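Local coordinates for protein alpha-1,2-mannosidase (Bacteroides thetaiotaomicron, PDB 2WW2) that probably hydrolyses alpha-mannosidic bonds of glycans, with inversion at the anomeric carbon, as a calcium-dependent family 92 glycoside hydrolase, at residues T448-Y453 and W520-S525; P479-L484 and G490-K495; L484-H489 and G499-R504. All blocks are in the same frame, centred on the assembly; numbering follows the deposited sequence.

Contact 1: T448-Y453 and W520-S525; sequences TLEYAY and WHWTWS
L449 and E450 meet W522 and S525 where the helix 444-465 runs past the turn W522-S525. L449 makes the apolar part of the contact. Its CD1 reaches 3.4 Å from the carbonyl O of W522 and lies 4.0 Å from CE3 of the indole, while CB and CD2 rest near the carbonyl O of S525. The backbone O of L449 works as a polar hub: water 1 donates both to it and to S525 O, and water 2 donates to it at 2.9 Å while accepting from S525 OG.

One residue on, E450 bends at chi2 (-81°), which swings its carboxylate back to the rim of the W522 ring. OE2 sits 3.3 Å from CH2, near the ring plane, with the carboxylate turned 73° from it; an edge approach of this kind probably sets the negative oxygen against the slightly positive ring hydrogens. The same OE2 accepts from water 3 at 2.7 Å, and that water also donates to S525 OG. The main partner of this acid is R336, through a salt bridge, and the five-membered ring of W522 is held by NE1 bonded to T515 O. No direct hydrogen bond joins the segments, so the junction is a water-mediated helix-to-turn packing, built on the type I turn W522-S525 within the helical GH92 catalytic domain.

Contact 2: P479-L484 and G490-K495; sequences PNYRNL and GFMWTK
The backbone bond from W493 N to L484 O, 2.9 Å long with an N-H...O angle of 157°, is the centre of this contact. The same carbonyl O receives a second, weaker approach from M492 CA at 3.4 Å, a CA-H...O contact, so two successive residues of 490-495 converge on one acceptor. A second polar tie is made by K495, whose chain runs extended beyond CG and brings NZ to N483 O at 3.1 Å, in the carbonyl plane.

On the other side of the W493 bond from K495, M492 is bent at chi2 (-64°), which turns SD and CE back toward the 3-10 segment 480-483: CE reaches 3.3 Å from Y481 O and meets the Y481 ring at its edge, 4.0 Å from CD1, while SD lies close to Y481 O and the L484 carbonyl carbon. Between the two ties, L484 lays its side chain along the carbonyl O of W493, with CB the nearest atom at 3.7 Å.

Farther out, the first-shell groups are held by other parts of the chain. Y481 OH is bonded to D529, N483 ND2 to G434 O, and W493 NE1 to R502 O, while W493 O is bonded to T445 OG1; the M492 backbone is gripped at both ends, its N by T523 OG1 and its O by S519 OG. The side chains of Y481 and L484 also lean on helix 444-465. The whole is a short 3-10 helix that leads into a small antiparallel hairpin (485-486 with 491-492) and packs on its second strand and the residues just after it.

Contact 3: L484-H489 and G499-R504; sequences LYYPEH and GNWRDR
Y486 and W501 lie face to face, and this stack is the heart of the contact. The phenol ring rests on the five-membered ring of the indole, with centroids 3.7 Å apart and planes only 10° from parallel. The side chains run antiparallel, each with its tip over the other's root: the hydroxyl end of Y486 reaches back to W501 CB, and the six-membered ring of W501 reaches back over Y486 CB. That methylene makes a CH-pi contact over the face of the six-membered ring, 4.2 Å from its centroid.

The torsions set up this overlap. Y486 has CG anti to its own backbone N (chi1 -157°), whereas W501 has CG beside its N and anti to its carbonyl carbon (chi1 -67°), and this pairing lays the two rings over each other. The far rim of the indole comes up to the backbone of the first segment: CZ3 lies 3.5 Å from L484 O, which sits at the ring edge near its plane, and P487 CD touches CZ2 more loosely at 4.2 Å.

The opposite face of the phenol takes the edge of the H489 imidazole, CD2 lying 3.4 Å above its centre. At the ring's edge, in plane, water 4 lies 2.8 Å from Y486 OH and donates to R502 O at 2.7 Å, joining the hydroxyl to the opposite backbone.

Beyond the pair, W493 packs against both rings, K495 makes a cation-pi contact with W501, H489 stacks on F505, and R504 reaches D503 and E509 of a neighbouring subunit. The aromatic cluster thus joins the hairpin of strands 485-486 and 491-492 to the loop leading to helix 519-522, while L484 and Y485 face helices 444-465 and 530-537 respectively.

How the contacts relate
Along the chain, helix 444-465 gives the first half of contact 1, which closes a long loop only when 520-525 returns to it. Contacts 2 and 3 both fall within that loop. They cross rather than nest, since 479-484 pairs with 490-495 while 484-489 pairs with 499-504, and they share L484. The strands 485-486 and 491-492 pair between them, Y486 N being probably hydrogen-bonded to F491 O. Contact 2 touches both neighbours, through W493 to the 499-504 side and through the M492 backbone to the 520-525 side. Together they fasten helix 444-465, the hairpin and helix 519-522 into one corner of the catalytic domain.

Contact 1: T448-Y453 and W520-S525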
loop_
_atom_site.group_PDB
_atom_site.type_symbol
_atom_site.label_atom_id
_atom_site.label_comp_id
_atom_site.label_asym_id
_atom_site.label_seq_id
_atom_site.Cartn_x
_atom_site.Cartn_y
_atom_site.Cartn_z
ATOM N N THR A 448 10.050 -13.595 24.145
ATOM C CA THR A 448 9.472 -13.293 25.448
ATOM C C THR A 448 8.003 -13.723 25.477
ATOM O O THR A 448 7.529 -14.332 26.451
ATOM C CB THR A 448 9.543 -11.776 25.745
ATOM O OG1 THR A 448 10.905 -11.341 25.720
ATOM C CG2 THR A 448 8.963 -11.462 27.120
ATOM N N LEU A 449 7.267 -13.383 24.426
ATOM C CA LEU A 449 5.848 -13.729 24.374
ATOM C C LEU A 449 5.607 -15.248 24.335
ATOM O O LEU A 449 4.710 -15.769 25.013
ATOM C CB LEU A 449 5.156 -12.997 23.203
ATOM C CG LEU A 449 5.158 -11.463 23.337
ATOM C CD1 LEU A 449 4.903 -10.748 21.989
ATOM C CD2 LEU A 449 4.160 -10.960 24.398
ATOM N N GLU A 450 6.407 -15.967 23.561
ATOM C CA GLU A 450 6.304 -17.427 23.542
ATOM C C GLU A 450 6.669 -18.011 24.918
ATOM O O GLU A 450 6.054 -18.973 25.383
ATOM C CB GLU A 450 7.241 -18.010 22.466
ATOM C CG GLU A 450 6.899 -17.602 21.017
ATOM C CD GLU A 450 5.774 -18.432 20.399
ATOM O OE1 GLU A 450 5.471 -19.509 20.956
ATOM O OE2 GLU A 450 5.182 -18.013 19.352
ATOM N N TYR A 451 7.662 -17.427 25.570
ATOM C CA TYR A 451 8.113 -17.950 26.863
ATOM C C TYR A 451 7.100 -17.725 27.996
ATOM O O TYR A 451 6.953 -18.584 28.877
ATOM C CB TYR A 451 9.440 -17.323 27.284
ATOM C CG TYR A 451 10.616 -17.552 26.348
ATOM C CD1 TYR A 451 10.574 -18.518 25.341
ATOM C CD2 TYR A 451 11.768 -16.793 26.484
ATOM C CE1 TYR A 451 11.665 -18.703 24.489
ATOM C CE2 TYR A 451 12.868 -16.979 25.649
ATOM C CZ TYR A 451 12.802 -17.931 24.652
ATOM O OH TYR A 451 13.878 -18.114 23.819
ATOM N N ALA A 452 6.439 -16.571 28.005
ATOM C CA ALA A 452 5.424 -16.300 29.036
ATOM C C ALA A 452 4.303 -17.354 28.951
ATOM O O ALA A 452 3.777 -17.824 29.963
ATOM C CB ALA A 452 4.861 -14.891 28.874
ATOM N N TYR A 453 3.957 -17.737 27.729
ATOM C CA TYR A 453 2.974 -18.801 27.504
ATOM C C TYR A 453 3.471 -20.177 27.983
ATOM O O TYR A 453 2.734 -20.930 28.660
ATOM C CB TYR A 453 2.609 -18.869 26.012
ATOM C CG TYR A 453 1.827 -20.132 25.653
ATOM C CD1 TYR A 453 0.548 -20.346 26.144
ATOM C CD2 TYR A 453 2.389 -21.113 24.821
ATOM C CE1 TYR A 453 -0.165 -21.499 25.813
ATOM C CE2 TYR A 453 1.694 -22.261 24.498
ATOM C CZ TYR A 453 0.417 -22.445 24.985
ATOM O OH TYR A 453 -0.268 -23.586 24.678
ATOM N N TRP A 520 2.252 -5.417 14.994
ATOM C CA TRP A 520 0.846 -5.486 14.599
ATOM C C TRP A 520 0.307 -6.892 14.825
ATOM O O TRP A 520 -0.855 -7.063 15.216
ATOM C CB TRP A 520 0.713 -5.101 13.115
ATOM C CG TRP A 520 -0.703 -5.000 12.579
ATOM C CD1 TRP A 520 -1.368 -5.925 11.802
ATOM C CD2 TRP A 520 -1.603 -3.899 12.751
ATOM N NE1 TRP A 520 -2.634 -5.458 11.497
ATOM C CE2 TRP A 520 -2.801 -4.223 12.069
ATOM C CE3 TRP A 520 -1.517 -2.676 13.423
ATOM C CZ2 TRP A 520 -3.906 -3.358 12.040
ATOM C CZ3 TRP A 520 -2.612 -1.815 13.396
ATOM C CH2 TRP A 520 -3.797 -2.164 12.713
ATOM N N HIS A 521 1.146 -7.898 14.579
ATOM C CA HIS A 521 0.749 -9.298 14.781
ATOM C C HIS A 521 1.037 -9.776 16.196
ATOM O O HIS A 521 0.180 -10.381 16.828
ATOM C CB HIS A 521 1.465 -10.238 13.798
ATOM C CG HIS A 521 1.564 -9.694 12.411
ATOM N ND1 HIS A 521 0.498 -9.692 11.537
ATOM C CD2 HIS A 521 2.596 -9.114 11.754
ATOM C CE1 HIS A 521 0.873 -9.139 10.395
ATOM N NE2 HIS A 521 2.144 -8.787 10.499
ATOM N N TRP A 522 2.256 -9.528 16.667
ATOM C CA TRP A 522 2.752 -10.107 17.927
ATOM C C TRP A 522 2.063 -9.564 19.180
ATOM O O TRP A 522 2.056 -10.211 20.239
ATOM C CB TRP A 522 4.289 -9.993 18.000
ATOM C CG TRP A 522 4.928 -11.078 17.188
ATOM C CD1 TRP A 522 5.363 -10.994 15.888
ATOM C CD2 TRP A 522 5.138 -12.434 17.599
ATOM N NE1 TRP A 522 5.856 -12.221 15.477
ATOM C CE2 TRP A 522 5.717 -13.120 16.509
ATOM C CE3 TRP A 522 4.881 -13.143 18.794
ATOM C CZ2 TRP A 522 6.056 -14.482 16.574
ATOM C CZ3 TRP A 522 5.221 -14.478 18.857
ATOM C CH2 TRP A 522 5.806 -15.140 17.754
ATOM N N THR A 523 1.446 -8.393 19.057
ATOM C CA THR A 523 0.708 -7.816 20.182
ATOM C C THR A 523 -0.447 -8.726 20.630
ATOM O O THR A 523 -0.848 -8.695 21.788
ATOM C CB THR A 523 0.227 -6.387 19.851
ATOM O OG1 THR A 523 1.377 -5.534 19.753
ATOM C CG2 THR A 523 -0.720 -5.827 20.953
ATOM N N TRP A 524 -0.947 -9.566 19.728
ATOM C CA TRP A 524 -2.055 -10.477 20.059
ATOM C C TRP A 524 -1.624 -11.796 20.683
ATOM O O TRP A 524 -2.464 -12.624 21.048
ATOM C CB TRP A 524 -2.884 -10.759 18.798
ATOM C CG TRP A 524 -3.434 -9.480 18.254
ATOM C CD1 TRP A 524 -2.936 -8.748 17.204
ATOM C CD2 TRP A 524 -4.546 -8.739 18.769
ATOM N NE1 TRP A 524 -3.691 -7.610 17.031
ATOM C CE2 TRP A 524 -4.680 -7.579 17.973
ATOM C CE3 TRP A 524 -5.450 -8.951 19.812
ATOM C CZ2 TRP A 524 -5.681 -6.637 18.186
ATOM C CZ3 TRP A 524 -6.447 -8.000 20.032
ATOM C CH2 TRP A 524 -6.554 -6.861 19.212
ATOM N N SER A 525 -0.318 -12.007 20.792
ATOM C CA SER A 525 0.200 -13.306 21.228
ATOM C C SER A 525 0.116 -13.470 22.748
ATOM O O SER A 525 1.143 -13.618 23.437
ATOM C CB SER A 525 1.645 -13.512 20.733
ATOM O OG SER A 525 2.058 -14.850 20.930
HETATM O O HOH W 1 2.452 -14.127 26.010
HETATM O O HOH W 2 2.564 -16.452 23.123
HETATM O O HOH W 3 2.716 -16.843 19.169
#

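Contact 2: P479-L484 and G490-K495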
loop_
_atom_site.group_PDB
_atom_site.type_symbol
_atom_site.label_atom_id
_atom_site.label_comp_id
_atom_site.label_asym_id
_atom_site.label_seq_id
_atom_site.Cartn_x
_atom_site.Cartn_y
_atom_site.Cartn_z
ATOM N N PRO A 479 2.581 -13.469 33.392
ATOM C CA PRO A 479 2.264 -12.115 32.930
ATOM C C PRO A 479 3.456 -11.344 32.338
ATOM O O PRO A 479 3.370 -10.131 32.197
ATOM C CB PRO A 479 1.778 -11.393 34.212
ATOM C CG PRO A 479 2.080 -12.326 35.363
ATOM C CD PRO A 479 2.804 -13.534 34.849
ATOM N N ASN A 480 4.553 -12.025 32.015
ATOM C CA ASN A 480 5.746 -11.330 31.535
ATOM C C ASN A 480 5.477 -10.613 30.209
ATOM O O ASN A 480 6.215 -9.703 29.852
ATOM C CB ASN A 480 6.949 -12.271 31.393
ATOM C CG ASN A 480 7.733 -12.425 32.694
ATOM O OD1 ASN A 480 7.548 -11.653 33.641
ATOM N ND2 ASN A 480 8.627 -13.411 32.738
ATOM N N TYR A 481 4.431 -11.017 29.487
ATOM C CA TYR A 481 4.046 -10.284 28.276
ATOM C C TYR A 481 3.837 -8.798 28.569
ATOM O O TYR A 481 4.074 -7.930 27.703
ATOM C CB TYR A 481 2.781 -10.869 27.624
ATOM C CG TYR A 481 1.525 -10.746 28.457
ATOM C CD1 TYR A 481 0.725 -9.618 28.366
ATOM C CD2 TYR A 481 1.142 -11.756 29.337
ATOM C CE1 TYR A 481 -0.428 -9.495 29.124
ATOM C CE2 TYR A 481 -0.019 -11.645 30.114
ATOM C CZ TYR A 481 -0.790 -10.506 30.000
ATOM O OH TYR A 481 -1.933 -10.370 30.748
ATOM N N ARG A 482 3.355 -8.497 29.771
ATOM C CA ARG A 482 3.100 -7.098 30.129
ATOM C C ARG A 482 4.361 -6.237 30.111
ATOM O O ARG A 482 4.288 -5.014 29.996
ATOM C CB ARG A 482 2.432 -6.992 31.507
ATOM C CG ARG A 482 1.099 -7.737 31.645
ATOM C CD ARG A 482 0.525 -7.454 33.045
ATOM N NE ARG A 482 -0.661 -8.234 33.409
ATOM C CZ ARG A 482 -1.926 -7.933 33.082
ATOM N NH1 ARG A 482 -2.220 -6.871 32.329
ATOM N NH2 ARG A 482 -2.918 -8.711 33.516
ATOM N N ASN A 483 5.518 -6.867 30.256
ATOM C CA ASN A 483 6.747 -6.132 30.410
ATOM C C ASN A 483 7.204 -5.514 29.091
ATOM O O ASN A 483 8.102 -4.675 29.079
ATOM C CB ASN A 483 7.848 -7.044 30.969
ATOM C CG ASN A 483 7.607 -7.429 32.412
ATOM O OD1 ASN A 483 7.073 -6.636 33.189
ATOM N ND2 ASN A 483 7.994 -8.645 32.784
ATOM N N LEU A 484 6.593 -5.924 27.980
ATOM C CA LEU A 484 6.975 -5.362 26.683
ATOM C C LEU A 484 5.877 -4.540 26.000
ATOM O O LEU A 484 6.058 -4.037 24.891
ATOM C CB LEU A 484 7.490 -6.465 25.741
ATOM C CG LEU A 484 8.801 -7.102 26.219
ATOM C CD1 LEU A 484 9.247 -8.214 25.259
ATOM C CD2 LEU A 484 9.896 -6.059 26.401
ATOM N N GLY A 490 0.701 1.655 22.699
ATOM C CA GLY A 490 -0.401 0.693 22.695
ATOM C C GLY A 490 -0.109 -0.587 21.924
ATOM O O GLY A 490 -1.029 -1.260 21.431
ATOM N N PHE A 491 1.174 -0.930 21.828
ATOM C CA PHE A 491 1.613 -2.142 21.138
ATOM C C PHE A 491 2.792 -2.787 21.864
ATOM O O PHE A 491 3.494 -2.125 22.631
ATOM C CB PHE A 491 2.105 -1.784 19.743
ATOM C CG PHE A 491 1.014 -1.547 18.744
ATOM C CD1 PHE A 491 0.458 -2.608 18.045
ATOM C CD2 PHE A 491 0.583 -0.259 18.456
ATOM C CE1 PHE A 491 -0.529 -2.392 17.098
ATOM C CE2 PHE A 491 -0.400 -0.037 17.500
ATOM C CZ PHE A 491 -0.959 -1.105 16.821
ATOM N N MET A 492 3.048 -4.063 21.581
ATOM C CA MET A 492 4.261 -4.705 22.074
ATOM C C MET A 492 5.459 -4.089 21.347
ATOM O O MET A 492 5.373 -3.768 20.154
ATOM C CB MET A 492 4.204 -6.220 21.822
ATOM C CG MET A 492 3.141 -6.939 22.667
ATOM S SD MET A 492 3.498 -6.843 24.439
ATOM C CE MET A 492 2.010 -7.631 25.090
ATOM N N TRP A 493 6.563 -3.906 22.064
ATOM C CA TRP A 493 7.785 -3.366 21.448
ATOM C C TRP A 493 8.955 -4.106 22.086
ATOM O O TRP A 493 8.807 -5.272 22.460
ATOM C CB TRP A 493 7.856 -1.847 21.663
ATOM C CG TRP A 493 8.830 -1.078 20.824
ATOM C CD1 TRP A 493 9.713 -0.140 21.274
ATOM C CD2 TRP A 493 8.990 -1.128 19.395
ATOM N NE1 TRP A 493 10.422 0.387 20.221
ATOM C CE2 TRP A 493 10.004 -0.208 19.058
ATOM C CE3 TRP A 493 8.390 -1.881 18.368
ATOM C CZ2 TRP A 493 10.431 -0.004 17.739
ATOM C CZ3 TRP A 493 8.818 -1.673 17.051
ATOM C CH2 TRP A 493 9.826 -0.744 16.754
ATOM N N THR A 494 10.105 -3.446 22.220
ATOM C CA THR A 494 11.291 -4.127 22.719
ATOM C C THR A 494 12.133 -3.171 23.558
ATOM O O THR A 494 12.078 -1.951 23.357
ATOM C CB THR A 494 12.148 -4.688 21.573
ATOM O OG1 THR A 494 13.260 -5.410 22.114
ATOM C CG2 THR A 494 12.680 -3.548 20.680
ATOM N N LYS A 495 12.904 -3.728 24.492
ATOM C CA LYS A 495 13.849 -2.951 25.302
ATOM C C LYS A 495 15.215 -3.620 25.253
ATOM O O LYS A 495 15.297 -4.831 25.067
ATOM C CB LYS A 495 13.417 -2.922 26.777
ATOM C CG LYS A 495 12.120 -2.206 27.097
ATOM C CD LYS A 495 11.698 -2.561 28.527
ATOM C CE LYS A 495 10.494 -1.769 28.977
ATOM N NZ LYS A 495 9.842 -2.413 30.179
#

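Contact 3: L484-H489 and G499-R504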
loop_
_atom_site.group_PDB
_atom_site.type_symbol
_atom_site.label_atom_id
_atom_site.label_comp_id
_atom_site.label_asym_id
_atom_site.label_seq_id
_atom_site.Cartn_x
_atom_site.Cartn_y
_atom_site.Cartn_z
ATOM N N LEU A 484 6.593 -5.924 27.980
ATOM C CA LEU A 484 6.975 -5.362 26.683
ATOM C C LEU A 484 5.877 -4.540 26.000
ATOM O O LEU A 484 6.058 -4.037 24.891
ATOM C CB LEU A 484 7.490 -6.465 25.741
ATOM C CG LEU A 484 8.801 -7.102 26.219
ATOM C CD1 LEU A 484 9.247 -8.214 25.259
ATOM C CD2 LEU A 484 9.896 -6.059 26.401
ATOM N N TYR A 485 4.747 -4.391 26.671
ATOM C CA TYR A 485 3.687 -3.543 26.162
ATOM C C TYR A 485 4.067 -2.067 26.373
ATOM O O TYR A 485 4.332 -1.637 27.495
ATOM C CB TYR A 485 2.365 -3.884 26.843
ATOM C CG TYR A 485 1.184 -3.190 26.212
ATOM C CD1 TYR A 485 0.575 -3.721 25.084
ATOM C CD2 TYR A 485 0.681 -2.003 26.741
ATOM C CE1 TYR A 485 -0.506 -3.099 24.507
ATOM C CE2 TYR A 485 -0.402 -1.364 26.161
ATOM C CZ TYR A 485 -0.987 -1.919 25.039
ATOM O OH TYR A 485 -2.070 -1.322 24.446
ATOM N N TYR A 486 4.137 -1.316 25.277
ATOM C CA TYR A 486 4.640 0.068 25.291
ATOM C C TYR A 486 3.431 0.983 25.486
ATOM O O TYR A 486 2.709 1.251 24.523
ATOM C CB TYR A 486 5.284 0.369 23.930
ATOM C CG TYR A 486 6.303 1.495 23.904
ATOM C CD1 TYR A 486 6.324 2.481 24.882
ATOM C CD2 TYR A 486 7.240 1.574 22.877
ATOM C CE1 TYR A 486 7.282 3.523 24.838
ATOM C CE2 TYR A 486 8.184 2.600 22.826
ATOM C CZ TYR A 486 8.199 3.564 23.803
ATOM O OH TYR A 486 9.146 4.567 23.724
ATOM N N PRO A 487 3.196 1.463 26.722
ATOM C CA PRO A 487 1.897 2.101 26.971
ATOM C C PRO A 487 1.643 3.336 26.108
ATOM O O PRO A 487 0.531 3.501 25.607
ATOM C CB PRO A 487 1.931 2.464 28.469
ATOM C CG PRO A 487 3.158 1.806 29.030
ATOM C CD PRO A 487 4.095 1.505 27.887
ATOM N N GLU A 488 2.659 4.177 25.910
ATOM C CA GLU A 488 2.503 5.370 25.063
ATOM C C GLU A 488 2.044 5.037 23.642
ATOM O O GLU A 488 1.407 5.862 22.980
ATOM C CB GLU A 488 3.797 6.199 25.006
ATOM N N HIS A 489 2.369 3.837 23.162
ATOM C CA HIS A 489 2.053 3.480 21.787
ATOM C C HIS A 489 0.946 2.432 21.643
ATOM O O HIS A 489 0.324 2.338 20.584
ATOM C CB HIS A 489 3.322 3.053 21.051
ATOM C CG HIS A 489 4.318 4.157 20.904
ATOM N ND1 HIS A 489 4.138 5.204 20.027
ATOM C CD2 HIS A 489 5.482 4.403 21.551
ATOM C CE1 HIS A 489 5.155 6.041 20.129
ATOM N NE2 HIS A 489 5.984 5.579 21.050
ATOM N N GLY A 499 16.850 -1.608 29.827
ATOM C CA GLY A 499 15.471 -1.177 30.008
ATOM C C GLY A 499 15.040 -0.046 29.095
ATOM O O GLY A 499 13.932 0.463 29.226
ATOM N N ASN A 500 15.914 0.348 28.171
ATOM C CA ASN A 500 15.609 1.405 27.214
ATOM C C ASN A 500 14.751 0.874 26.068
ATOM O O ASN A 500 15.151 -0.078 25.403
ATOM C CB ASN A 500 16.907 1.960 26.609
ATOM C CG ASN A 500 17.877 2.502 27.665
ATOM O OD1 ASN A 500 19.066 2.167 27.668
ATOM N ND2 ASN A 500 17.373 3.328 28.555
ATOM N N TRP A 501 13.600 1.491 25.812
ATOM C CA TRP A 501 12.804 1.118 24.630
ATOM C C TRP A 501 13.583 1.398 23.338
ATOM O O TRP A 501 14.281 2.413 23.218
ATOM C CB TRP A 501 11.500 1.906 24.562
ATOM C CG TRP A 501 10.467 1.640 25.624
ATOM C CD1 TRP A 501 10.076 2.497 26.612
ATOM C CD2 TRP A 501 9.637 0.470 25.757
ATOM N NE1 TRP A 501 9.072 1.927 27.362
ATOM C CE2 TRP A 501 8.785 0.686 26.860
ATOM C CE3 TRP A 501 9.542 -0.739 25.060
ATOM C CZ2 TRP A 501 7.847 -0.264 27.282
ATOM C CZ3 TRP A 501 8.611 -1.681 25.483
ATOM C CH2 TRP A 501 7.778 -1.436 26.584
ATOM N N ARG A 502 13.460 0.515 22.359
ATOM C CA ARG A 502 14.090 0.757 21.063
ATOM C C ARG A 502 13.542 2.057 20.457
ATOM O O ARG A 502 12.360 2.371 20.609
ATOM C CB ARG A 502 13.864 -0.435 20.123
ATOM C CG ARG A 502 14.496 -0.256 18.756
ATOM C CD ARG A 502 14.659 -1.549 17.971
ATOM N NE ARG A 502 13.437 -1.961 17.307
ATOM C CZ ARG A 502 13.376 -2.554 16.112
ATOM N NH1 ARG A 502 14.473 -2.799 15.410
ATOM N NH2 ARG A 502 12.198 -2.897 15.613
ATOM N N ASP A 503 14.411 2.827 19.806
ATOM C CA ASP A 503 14.033 4.108 19.209
ATOM C C ASP A 503 12.973 3.929 18.124
ATOM O O ASP A 503 12.891 2.872 17.498
ATOM C CB ASP A 503 15.254 4.749 18.527
ATOM C CG ASP A 503 16.334 5.180 19.512
ATOM O OD1 ASP A 503 16.048 5.326 20.721
ATOM O OD2 ASP A 503 17.481 5.401 19.058
ATOM N N ARG A 504 12.202 4.982 17.881
ATOM C CA ARG A 504 11.358 5.103 16.678
ATOM C C ARG A 504 10.349 3.980 16.531
ATOM O O ARG A 504 10.420 3.169 15.602
ATOM C CB ARG A 504 12.197 5.240 15.398
ATOM C CG ARG A 504 13.072 6.483 15.344
ATOM C CD ARG A 504 12.266 7.790 15.218
ATOM N NE ARG A 504 12.001 8.164 13.826
ATOM C CZ ARG A 504 12.844 8.864 13.065
ATOM N NH1 ARG A 504 14.020 9.244 13.551
ATOM N NH2 ARG A 504 12.524 9.175 11.814
HETATM O O HOH W 4 11.009 4.458 21.702
#